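Long-range contact in diphthine synthase (PDB 1WDE), which probably transfers three methyl groups from S-adenosylmethionine to the modified target histidine of elongation factor 2, giving diphthine on the way to diphthamide: residues A[8-21]-A[112-125]. Numbering follows the deposited sequence.
Sequences VTLLLVGWGYAPGM and VAVRYIPGVSGVQA
Tyr17 reaches from the loop after strand 9-14 to the start of helix 122-130. Its CB already points toward the other segment, and chi1 of 58° places CG between the backbone N and the carbonyl carbon. CG and CD1 meet the Gly122 backbone, and Gly122 CA sits over one ring face in a CH-pi contact, 4.0 Å from the centroid of the Tyr17 ring. Val120 O lies at the ring edge, near the plane. CE1 touches Val120 CG1, and CE1 and CZ both touch Ala125 CB. Tyr17 OH ends 3.3 Å from Ala125 CB and is hydrogen-bonded to Gly219 O. The Met21 selenium lies over the rim of a ring face, and Met21 CE turns to Val120 CG1.

Before these loops, strands 9-14 and 113-117 run parallel in the five-stranded sheet of the N-terminal half, with 113-117 outermost within this chain. Leu10 N bonds to Ala113 O and Arg115 N to Leu10 O, both at 2.9 Å. The ladder continues through Leu12 and Ile117 to Gly14 N. On one face Leu11 CD2 lies alongside Arg115 CB and CG, 3.7 Å from each. On the other, Leu10 and Val114 pack against helix 100-109.

Just past Ile117, the backbones of Gly14 and Gly119 come together, CA to CA 3.9 Å. Beyond them a water donates to Met21 O and accepts from Val120 N. Ser121 OG caps the helix by accepting from Gln124 N at 3.2 Å. Ser121 and Gly122 probably bind S-adenosylmethionine, as in related enzymes. Asp93, which probably also binds the cofactor, is hydrogen-bonded at OD1 to Gly119 N and Tyr116 OH.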
# COMPACT_ATOMS: atom_id res chain seq x y z
N VAL A 8 -9.28 -30.21 -4.11
CA VAL A 8 -8.52 -28.99 -4.36
C VAL A 8 -8.97 -27.81 -3.50
O VAL A 8 -10.11 -27.33 -3.62
CB VAL A 8 -8.61 -28.56 -5.84
CG1 VAL A 8 -7.52 -27.54 -6.14
CG2 VAL A 8 -8.49 -29.77 -6.76
N THR A 9 -8.08 -27.35 -2.63
CA THR A 9 -8.35 -26.22 -1.75
C THR A 9 -7.21 -25.20 -1.82
O THR A 9 -6.04 -25.55 -1.71
CB THR A 9 -8.56 -26.67 -0.30
OG1 THR A 9 -9.70 -27.53 -0.23
CG2 THR A 9 -8.79 -25.47 0.60
N LEU A 10 -7.58 -23.93 -2.00
CA LEU A 10 -6.59 -22.87 -2.09
C LEU A 10 -6.57 -22.03 -0.82
O LEU A 10 -7.61 -21.61 -0.31
CB LEU A 10 -6.90 -21.98 -3.30
CG LEU A 10 -6.09 -20.68 -3.43
CD1 LEU A 10 -4.64 -20.99 -3.69
CD2 LEU A 10 -6.67 -19.85 -4.57
N LEU A 11 -5.36 -21.80 -0.30
CA LEU A 11 -5.21 -21.00 0.90
C LEU A 11 -4.44 -19.74 0.54
O LEU A 11 -3.28 -19.82 0.15
CB LEU A 11 -4.43 -21.77 1.97
CG LEU A 11 -4.93 -23.16 2.36
CD1 LEU A 11 -4.11 -23.70 3.54
CD2 LEU A 11 -6.40 -23.08 2.73
N LEU A 12 -5.11 -18.58 0.64
CA LEU A 12 -4.46 -17.30 0.37
C LEU A 12 -4.07 -16.80 1.74
O LEU A 12 -4.91 -16.29 2.48
CB LEU A 12 -5.42 -16.31 -0.31
CG LEU A 12 -5.66 -16.49 -1.81
CD1 LEU A 12 -6.33 -15.23 -2.34
CD2 LEU A 12 -4.34 -16.71 -2.52
N VAL A 13 -2.79 -16.93 2.06
CA VAL A 13 -2.29 -16.59 3.39
C VAL A 13 -1.44 -15.31 3.54
O VAL A 13 -0.42 -15.15 2.87
CB VAL A 13 -1.45 -17.78 3.91
CG1 VAL A 13 -1.15 -17.61 5.39
CG2 VAL A 13 -2.20 -19.09 3.64
N GLY A 14 -1.87 -14.42 4.43
CA GLY A 14 -1.10 -13.21 4.69
C GLY A 14 -0.07 -13.59 5.75
O GLY A 14 -0.41 -14.15 6.79
N TRP A 15 1.19 -13.30 5.49
CA TRP A 15 2.27 -13.65 6.40
C TRP A 15 2.74 -12.50 7.33
O TRP A 15 3.59 -12.72 8.19
CB TRP A 15 3.46 -14.15 5.58
CG TRP A 15 4.32 -15.16 6.28
CD1 TRP A 15 5.62 -15.02 6.65
CD2 TRP A 15 3.94 -16.49 6.66
NE1 TRP A 15 6.08 -16.18 7.24
CE2 TRP A 15 5.07 -17.10 7.26
CE3 TRP A 15 2.75 -17.23 6.56
CZ2 TRP A 15 5.05 -18.41 7.75
CZ3 TRP A 15 2.72 -18.53 7.05
CH2 TRP A 15 3.87 -19.11 7.64
N GLY A 16 2.19 -11.31 7.18
CA GLY A 16 2.66 -10.20 7.99
C GLY A 16 3.85 -9.61 7.24
O GLY A 16 4.34 -10.24 6.30
N TYR A 17 4.35 -8.44 7.62
CA TYR A 17 5.44 -7.86 6.84
C TYR A 17 6.85 -7.96 7.42
O TYR A 17 7.77 -7.34 6.91
CB TYR A 17 5.12 -6.40 6.51
CG TYR A 17 4.89 -5.55 7.73
CD1 TYR A 17 3.63 -5.49 8.34
CD2 TYR A 17 5.94 -4.84 8.32
CE1 TYR A 17 3.42 -4.76 9.49
CE2 TYR A 17 5.74 -4.09 9.49
CZ TYR A 17 4.48 -4.06 10.06
OH TYR A 17 4.27 -3.33 11.22
N ALA A 18 7.02 -8.73 8.48
CA ALA A 18 8.34 -8.90 9.07
C ALA A 18 8.35 -10.18 9.89
O ALA A 18 7.30 -10.68 10.26
CB ALA A 18 8.69 -7.72 9.97
N PRO A 19 9.53 -10.74 10.15
CA PRO A 19 9.55 -11.96 10.95
C PRO A 19 8.92 -11.68 12.32
O PRO A 19 9.09 -10.60 12.88
CB PRO A 19 11.04 -12.32 11.03
CG PRO A 19 11.75 -11.06 10.65
CD PRO A 19 10.87 -10.45 9.60
N GLY A 20 8.16 -12.65 12.84
CA GLY A 20 7.53 -12.48 14.13
C GLY A 20 6.13 -11.91 14.02
O GLY A 20 5.40 -11.83 15.01
N MSE A 21 5.74 -11.51 12.82
CA MSE A 21 4.41 -10.95 12.65
C MSE A 21 3.41 -11.93 12.03
O MSE A 21 2.37 -11.50 11.52
CB MSE A 21 4.50 -9.67 11.82
CG MSE A 21 5.46 -8.66 12.42
SE MSE A 21 5.30 -6.92 11.58
CE MSE A 21 3.58 -6.50 12.39
N VAL A 112 -12.86 -24.96 -6.88
CA VAL A 112 -11.97 -25.00 -5.72
C VAL A 112 -12.45 -24.20 -4.50
O VAL A 112 -12.96 -23.08 -4.63
CB VAL A 112 -10.55 -24.48 -6.09
CG1 VAL A 112 -9.62 -24.59 -4.89
CG2 VAL A 112 -10.00 -25.26 -7.27
N ALA A 113 -12.29 -24.77 -3.31
CA ALA A 113 -12.69 -24.09 -2.09
C ALA A 113 -11.58 -23.09 -1.76
O ALA A 113 -10.41 -23.43 -1.84
CB ALA A 113 -12.86 -25.09 -0.95
N VAL A 114 -11.95 -21.86 -1.40
CA VAL A 114 -10.95 -20.85 -1.09
C VAL A 114 -11.03 -20.32 0.33
O VAL A 114 -12.10 -19.93 0.80
CB VAL A 114 -11.06 -19.65 -2.05
CG1 VAL A 114 -10.06 -18.56 -1.64
CG2 VAL A 114 -10.78 -20.10 -3.49
N ARG A 115 -9.89 -20.34 1.03
CA ARG A 115 -9.84 -19.84 2.40
C ARG A 115 -8.90 -18.63 2.41
O ARG A 115 -7.77 -18.70 1.91
CB ARG A 115 -9.28 -20.91 3.34
CG ARG A 115 -9.99 -22.24 3.27
CD ARG A 115 -11.34 -22.18 3.93
NE ARG A 115 -11.26 -22.39 5.37
CZ ARG A 115 -12.29 -22.23 6.19
NH1 ARG A 115 -12.16 -22.45 7.49
NH2 ARG A 115 -13.46 -21.84 5.71
N TYR A 116 -9.37 -17.52 2.96
CA TYR A 116 -8.56 -16.31 3.03
C TYR A 116 -8.06 -16.21 4.47
O TYR A 116 -8.85 -16.01 5.39
CB TYR A 116 -9.40 -15.09 2.63
CG TYR A 116 -8.92 -13.76 3.20
CD1 TYR A 116 -7.57 -13.44 3.27
CD2 TYR A 116 -9.83 -12.82 3.66
CE1 TYR A 116 -7.14 -12.22 3.79
CE2 TYR A 116 -9.41 -11.59 4.17
CZ TYR A 116 -8.07 -11.30 4.24
OH TYR A 116 -7.65 -10.11 4.79
N ILE A 117 -6.76 -16.39 4.67
CA ILE A 117 -6.19 -16.30 6.02
C ILE A 117 -5.56 -14.90 6.10
O ILE A 117 -4.57 -14.63 5.44
CB ILE A 117 -5.11 -17.37 6.27
CG1 ILE A 117 -5.69 -18.77 5.99
CG2 ILE A 117 -4.63 -17.28 7.74
CD1 ILE A 117 -6.97 -19.05 6.76
N PRO A 118 -6.13 -14.01 6.92
CA PRO A 118 -5.54 -12.67 7.00
C PRO A 118 -4.16 -12.51 7.66
O PRO A 118 -3.75 -13.33 8.50
CB PRO A 118 -6.61 -11.83 7.70
CG PRO A 118 -7.49 -12.81 8.40
CD PRO A 118 -7.45 -14.07 7.57
N GLY A 119 -3.44 -11.48 7.24
CA GLY A 119 -2.14 -11.17 7.80
C GLY A 119 -2.09 -9.68 8.09
O GLY A 119 -2.89 -8.92 7.53
N VAL A 120 -1.20 -9.24 8.98
CA VAL A 120 -1.10 -7.80 9.24
C VAL A 120 -0.40 -7.16 8.04
O VAL A 120 0.71 -7.56 7.68
CB VAL A 120 -0.25 -7.48 10.50
CG1 VAL A 120 -0.08 -5.96 10.65
CG2 VAL A 120 -0.93 -8.03 11.76
N SER A 121 -1.05 -6.19 7.38
CA SER A 121 -0.37 -5.57 6.25
C SER A 121 0.39 -4.32 6.71
O SER A 121 0.03 -3.68 7.71
CB SER A 121 -1.33 -5.23 5.12
OG SER A 121 -1.99 -4.03 5.36
N GLY A 122 1.47 -4.02 6.00
CA GLY A 122 2.26 -2.85 6.33
C GLY A 122 1.45 -1.59 6.13
O GLY A 122 1.68 -0.58 6.80
N VAL A 123 0.49 -1.63 5.22
CA VAL A 123 -0.36 -0.47 4.97
C VAL A 123 -1.15 -0.14 6.23
O VAL A 123 -1.22 1.01 6.64
CB VAL A 123 -1.38 -0.71 3.83
CG1 VAL A 123 -2.28 0.51 3.68
CG2 VAL A 123 -0.65 -0.99 2.51
N GLN A 124 -1.78 -1.16 6.81
CA GLN A 124 -2.61 -0.97 8.01
C GLN A 124 -1.76 -0.49 9.18
O GLN A 124 -2.16 0.43 9.91
CB GLN A 124 -3.33 -2.28 8.38
CG GLN A 124 -3.81 -2.34 9.85
CD GLN A 124 -3.88 -3.77 10.42
OE1 GLN A 124 -3.98 -3.96 11.64
NE2 GLN A 124 -3.81 -4.78 9.55
N ALA A 125 -0.60 -1.12 9.35
CA ALA A 125 0.30 -0.75 10.43
C ALA A 125 0.80 0.69 10.24
O ALA A 125 0.93 1.43 11.20
CB ALA A 125 1.49 -1.70 10.49
O HOH W 1 0.08 -11.42 10.21